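Local coordinates for protein extracellular sialidase/neuraminidase, putative (Aspergillus fumigatus, PDB 2XZI) that is a KDNase of the sialidase family that hydrolyses glycosidic linkages to release terminal deaminoneuraminic acid, probably from glycoconjugates, at residues Pro41-Thr46 with Gly350-Ser355; Ala275-Val280 with Gly337-Thr342. One frame throughout, in Å; residues are numbered along the deposited sequence. Where two conformers were deposited one is given.

Contact 1 (Pro41-Thr46 with Gly350-Ser355)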
loop_
_atom_site.group_PDB
_atom_site.type_symbol
_atom_site.label_atom_id
_atom_site.label_comp_id
_atom_site.label_asym_id
_atom_site.label_seq_id
_atom_site.Cartn_x
_atom_site.Cartn_y
_atom_site.Cartn_z
ATOM N N PRO A 41 4.339 -0.856 2.327
ATOM C CA PRO A 41 3.329 -1.734 2.936
ATOM C C PRO A 41 2.055 -1.926 2.109
ATOM O O PRO A 41 1.645 -1.046 1.343
ATOM C CB PRO A 41 2.969 -1.004 4.235
ATOM C CG PRO A 41 3.206 0.445 3.893
ATOM C CD PRO A 41 4.480 0.403 3.083
ATOM N N ALA A 42 1.432 -3.084 2.285
ATOM C CA ALA A 42 0.089 -3.318 1.769
ATOM C C ALA A 42 -0.599 -4.237 2.754
ATOM O O ALA A 42 0.026 -5.186 3.224
ATOM C CB ALA A 42 0.162 -3.980 0.426
ATOM N N VAL A 43 -1.871 -4.013 3.034
ATOM C CA VAL A 43 -2.609 -4.846 3.996
ATOM C C VAL A 43 -4.038 -5.089 3.534
ATOM O O VAL A 43 -4.702 -4.177 3.005
ATOM C CB VAL A 43 -2.570 -4.241 5.434
ATOM C CG1 VAL A 43 -3.355 -2.914 5.517
ATOM C CG2 VAL A 43 -3.046 -5.252 6.482
ATOM N N VAL A 44 -4.481 -6.337 3.704
ATOM C CA VAL A 44 -5.871 -6.686 3.448
ATOM C C VAL A 44 -6.406 -7.628 4.504
ATOM O O VAL A 44 -5.675 -8.395 5.091
ATOM C CB VAL A 44 -6.087 -7.328 2.045
ATOM C CG1 VAL A 44 -5.837 -6.292 0.924
ATOM C CG2 VAL A 44 -5.243 -8.593 1.872
ATOM N N ARG A 45 -7.707 -7.547 4.734
ATOM C CA ARG A 45 -8.416 -8.532 5.528
ATOM C C ARG A 45 -9.115 -9.471 4.553
ATOM O O ARG A 45 -9.764 -9.027 3.603
ATOM C CB ARG A 45 -9.450 -7.831 6.418
ATOM C CG ARG A 45 -10.190 -8.803 7.328
ATOM C CD ARG A 45 -11.492 -8.242 7.802
ATOM N NE ARG A 45 -12.554 -8.526 6.844
ATOM C CZ ARG A 45 -13.667 -7.809 6.723
ATOM N NH1 ARG A 45 -13.874 -6.743 7.492
ATOM N NH2 ARG A 45 -14.571 -8.153 5.816
ATOM N N THR A 46 -8.953 -10.771 4.760
ATOM C CA THR A 46 -9.536 -11.747 3.837
ATOM C C THR A 46 -10.977 -12.002 4.225
ATOM O O THR A 46 -11.450 -11.484 5.233
ATOM C CB THR A 46 -8.776 -13.070 3.854
ATOM O OG1 THR A 46 -9.093 -13.765 5.066
ATOM C CG2 THR A 46 -7.263 -12.868 3.741
ATOM N N GLY A 350 -7.219 -1.006 10.447
ATOM C CA GLY A 350 -5.865 -1.492 10.595
ATOM C C GLY A 350 -5.013 -0.813 9.558
ATOM O O GLY A 350 -5.351 -0.823 8.382
ATOM N N ALA A 351 -3.922 -0.202 9.998
ATOM C CA ALA A 351 -3.050 0.555 9.119
ATOM C C ALA A 351 -1.600 0.128 9.276
ATOM O O ALA A 351 -1.114 -0.038 10.396
ATOM C CB ALA A 351 -3.199 2.048 9.382
ATOM N N LEU A 352 -0.920 -0.034 8.148
ATOM C CA LEU A 352 0.532 -0.161 8.117
ATOM C C LEU A 352 1.103 1.181 7.740
ATOM O O LEU A 352 0.596 1.828 6.830
ATOM C CB LEU A 352 0.964 -1.210 7.088
ATOM C CG LEU A 352 0.637 -2.657 7.394
ATOM C CD1 LEU A 352 1.007 -3.527 6.217
ATOM C CD2 LEU A 352 1.340 -3.165 8.684
ATOM N N VAL A 353 2.166 1.590 8.435
ATOM C CA VAL A 353 2.786 2.899 8.210
ATOM C C VAL A 353 4.307 2.757 8.286
ATOM O O VAL A 353 4.842 2.189 9.253
ATOM C CB VAL A 353 2.322 3.969 9.254
ATOM C CG1 VAL A 353 2.777 5.370 8.826
ATOM C CG2 VAL A 353 0.800 3.944 9.459
ATOM N N GLU A 354 4.991 3.264 7.265
ATOM C CA GLU A 354 6.445 3.325 7.269
ATOM C C GLU A 354 7.004 4.194 8.386
ATOM O O GLU A 354 6.369 5.162 8.823
ATOM C CB GLU A 354 6.955 3.882 5.939
ATOM C CG GLU A 354 6.707 2.973 4.761
ATOM C CD GLU A 354 7.413 3.479 3.488
ATOM O OE1 GLU A 354 7.543 4.709 3.318
ATOM O OE2 GLU A 354 7.822 2.654 2.653
ATOM N N SER A 355 8.205 3.820 8.823
ATOM C CA SER A 355 8.972 4.573 9.808
ATOM C C SER A 355 10.450 4.556 9.412
ATOM O O SER A 355 10.892 3.626 8.780
ATOM C CB SER A 355 8.784 3.933 11.177
ATOM O OG SER A 355 9.238 4.784 12.205
#
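Leu-352 lays its CB and CD1 against the ring of Pro-41 and the stem of Val-43; Leu-352 (82 Å²) and Pro-41 (79 Å²) give the two largest shares of the 266 Å² buried between the two segments. Its CB meets Pro-41 CB at 3.5 Å, a close approach for two carbons, so the packing is tight here, while its CD1 lies 3.8 Å from the same Pro-41 CB. CG of Leu-352 stands anti to the carbonyl carbon (chi1 -69°); from there CD1 reaches Val-43 CB at 3.7 Å and also comes within 3.6 Å of the backbone oxygen, Ala-42 O. The leucine therefore spans the strand from Pro-41 to Val-43. At the edge of the contact Val-43 CG1 lies 4.1 Å from Gly-350 O.

Beyond the leucine, the side chains of Glu-354 and Pro-41 cross at about a right angle, with Glu-354 CG 3.8 Å from Pro-41 CD. The carboxylate itself is held elsewhere: OE2 accepts from Ile-40 N and forms a salt bridge with Arg-39, and OE1 accepts from Tyr-338 N.

The strand segments run antiparallel at 173°, their axes 7.0 Å apart at closest approach. That spacing, with contacts made by side chains, fits neighbouring sheets facing each other rather than paired strands of one sheet. Strand 37-45 is the outermost strand of its own sheet, beside 51-58, and its other side meets prolines of strand 101-109; strand 349-356 lies between 334-343 and 368-375, whose Ile-370 and Trp-372 also pack on Leu-352.

Contact 2 (Ala275-Val280 with Gly337-Thr342). With KDM (deamino-alpha-neuraminic acid), chain C.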
loop_
_atom_site.group_PDB
_atom_site.type_symbol
_atom_site.label_atom_id
_atom_site.label_comp_id
_atom_site.label_asym_id
_atom_site.label_seq_id
_atom_site.Cartn_x
_atom_site.Cartn_y
_atom_site.Cartn_z
ATOM N N ALA A 275 4.567 14.693 -2.070
ATOM C CA ALA A 275 4.954 13.761 -3.133
ATOM C C ALA A 275 5.356 12.420 -2.498
ATOM O O ALA A 275 6.532 12.029 -2.459
ATOM C CB ALA A 275 6.083 14.345 -4.023
ATOM N N CYS A 276 4.344 11.734 -1.970
ATOM C CA CYS A 276 4.517 10.447 -1.306
ATOM C C CYS A 276 3.242 9.632 -1.569
ATOM O O CYS A 276 2.207 10.186 -1.888
ATOM C CB CYS A 276 4.752 10.647 0.207
ATOM S SG CYS A 276 5.109 9.159 1.166
ATOM N N GLN A 277 3.323 8.319 -1.448
ATOM C CA GLN A 277 2.146 7.470 -1.544
ATOM C C GLN A 277 1.166 7.740 -0.383
ATOM O O GLN A 277 1.563 8.197 0.684
ATOM C CB GLN A 277 2.626 6.017 -1.619
ATOM C CG GLN A 277 1.551 4.931 -1.678
ATOM C CD GLN A 277 1.130 4.400 -0.314
ATOM O OE1 GLN A 277 1.352 5.032 0.719
ATOM N NE2 GLN A 277 0.530 3.210 -0.300
ATOM N N GLY A 278 -0.116 7.487 -0.620
ATOM C CA GLY A 278 -1.141 7.537 0.417
ATOM C C GLY A 278 -2.006 6.295 0.303
ATOM O O GLY A 278 -1.728 5.409 -0.529
ATOM N N SER A 279 -3.052 6.231 1.135
ATOM C CA SER A 279 -3.990 5.118 1.116
ATOM C C SER A 279 -5.410 5.637 1.343
ATOM O O SER A 279 -5.607 6.688 1.969
ATOM C CB SER A 279 -3.579 4.017 2.120
ATOM O OG SER A 279 -3.460 4.527 3.454
ATOM N N VAL A 280 -6.386 4.885 0.838
ATOM C CA VAL A 280 -7.789 5.270 0.920
ATOM C C VAL A 280 -8.609 3.984 1.143
ATOM O O VAL A 280 -8.185 2.910 0.721
ATOM C CB VAL A 280 -8.243 6.011 -0.374
ATOM C CG1 VAL A 280 -8.298 5.050 -1.594
ATOM C CG2 VAL A 280 -9.581 6.732 -0.152
ATOM N N GLY A 337 5.522 8.029 6.081
ATOM C CA GLY A 337 5.847 7.612 4.724
ATOM C C GLY A 337 4.639 6.930 4.111
ATOM O O GLY A 337 3.485 7.342 4.347
ATOM N N TYR A 338 4.909 5.869 3.344
ATOM C CA TYR A 338 3.841 5.082 2.692
ATOM C C TYR A 338 2.959 4.391 3.727
ATOM O O TYR A 338 3.398 4.094 4.846
ATOM C CB TYR A 338 4.436 3.997 1.791
ATOM C CG TYR A 338 5.060 4.448 0.486
ATOM C CD1 TYR A 338 5.838 5.613 0.388
ATOM C CD2 TYR A 338 4.912 3.656 -0.656
ATOM C CE1 TYR A 338 6.429 5.979 -0.845
ATOM C CE2 TYR A 338 5.470 4.018 -1.857
ATOM C CZ TYR A 338 6.222 5.179 -1.952
ATOM O OH TYR A 338 6.804 5.520 -3.161
ATOM N N SER A 339 1.710 4.118 3.355
ATOM C CA SER A 339 0.759 3.516 4.273
ATOM C C SER A 339 -0.244 2.643 3.537
ATOM O O SER A 339 -0.383 2.729 2.315
ATOM C CB SER A 339 0.021 4.613 5.048
ATOM O OG SER A 339 -0.790 5.369 4.155
ATOM N N SER A 340 -0.947 1.806 4.303
ATOM C CA SER A 340 -2.002 0.945 3.775
ATOM C C SER A 340 -3.037 0.725 4.860
ATOM O O SER A 340 -2.677 0.562 6.026
ATOM C CB SER A 340 -1.426 -0.394 3.310
ATOM O OG SER A 340 -2.399 -1.179 2.638
ATOM N N MET A 341 -4.315 0.741 4.480
ATOM C CA MET A 341 -5.389 0.495 5.438
ATOM C C MET A 341 -6.340 -0.615 5.021
ATOM O O MET A 341 -6.627 -0.805 3.831
ATOM C CB MET A 341 -6.247 1.759 5.651
ATOM C CG MET A 341 -5.502 2.942 6.238
ATOM S SD MET A 341 -6.617 4.338 6.464
ATOM C CE MET A 341 -6.910 4.853 4.757
ATOM N N THR A 342 -6.862 -1.295 6.030
ATOM C CA THR A 342 -7.944 -2.268 5.875
ATOM C C THR A 342 -8.945 -2.109 7.025
ATOM O O THR A 342 -8.632 -1.538 8.071
ATOM C CB THR A 342 -7.417 -3.715 5.813
ATOM O OG1 THR A 342 -8.487 -4.593 5.425
ATOM C CG2 THR A 342 -6.884 -4.147 7.165
HETATM C C2 KDM C . 9.924 6.020 -3.826
HETATM C C1 KDM C . 9.651 7.025 -2.713
HETATM C C3 KDM C . 9.734 4.580 -3.313
HETATM C C4 KDM C . 9.326 3.577 -4.431
HETATM C C5 KDM C . 9.543 4.085 -5.861
HETATM C C6 KDM C . 8.799 5.432 -6.040
HETATM C C7 KDM C . 9.144 6.145 -7.357
HETATM C C8 KDM C . 8.241 7.375 -7.558
HETATM C C9 KDM C . 8.607 8.116 -8.832
HETATM O O5 KDM C . 9.119 3.099 -6.836
HETATM O O1A KDM C . 9.750 6.641 -1.524
HETATM O O1B KDM C . 9.360 8.184 -3.093
HETATM O O4 KDM C . 10.091 2.385 -4.247
HETATM O O6 KDM C . 9.056 6.376 -4.947
HETATM O O7 KDM C . 10.514 6.555 -7.318
HETATM O O8 KDM C . 6.865 6.982 -7.665
HETATM O O9 KDM C . 8.305 7.249 -9.938
HETATM O O2 KDM C . 11.292 6.242 -4.188
HETATM O O HOH W 1 0.940 7.433 3.304
HETATM O O HOH W 2 -6.176 1.591 2.282
#
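The join between two neighbouring sheets of the sialidase beta-propeller, beside the sugar-binding pocket, is made here by the chain leading into strand 279-284 and by strand 334-343. Gln-277 bonds through its side-chain amide to the backbone of Ser-339 in both directions: Ser-339 N donates to OE1 at 2.8 Å (N-H...O 162°), and NE2 donates to Ser-339 O, also at 2.8 Å. The first donor is tilted 20° from the carbonyl plane of OE1, whereas the second bond lies in the plane of the Ser-339 carbonyl and close to that of the amide. With CG of Gln-277 anti to the backbone N, the bend at chi2 (-91°) turns CD toward the Ser-339 backbone. NE2 has another acceptor in Pro-187 O, so the amide's rotation is well defined.

Gln-277 CB sits over the centre of the Tyr-338 ring, 3.4 Å from the centroid, a CH-pi contact on one face. Cys-276 SG approaches the same ring obliquely, 3.7 Å from Tyr-338 CD1.

Farther along, Ser-279 OG donates to Ser-339 OG at 2.9 Å, and Ser-339 OG donates in turn to water 1, which bridges Gln-277 O and Gly-337 O. Met-341, bent at chi3, brings CE to 3.6 Å from Ser-279 O.

Tyr-338 OH is hydrogen-bonded to Glu-229 and lies 3.0 Å from O6 of the bound deamino-alpha-neuraminic acid; Arg-39 makes a cation-pi contact with the ring. A tyrosine paired with a glutamate beside the bound sugar is the arrangement of the sialidase active site, in which these residues probably serve as nucleophile and its partner, as in related enzymes.

In the fold
Contacts 1 and 2 have centres 9 Å apart and meet through the adjacent strands 334-343 and 349-356, which follow each other in the chain. Gly-350 N lies 2.8 Å from Thr-342 O, and Leu-352 N the same distance from Ser-340 O, both probable hydrogen bonds of one antiparallel sheet. That sheet thus has a neighbouring sheet on each flank: 41-46 in contact 1, and 275-280 in contact 2, which falls within the stretch of chain between the two segments of contact 1. Both contacts approach the ligand pocket. Tyr-338 belongs to it directly, while the Glu-354 side chain of contact 1 lies about 6 Å, nearest atoms, from a bound deamino-alpha-neuraminic acid, and its OE1 bond to Tyr-338 N ties the two contacts.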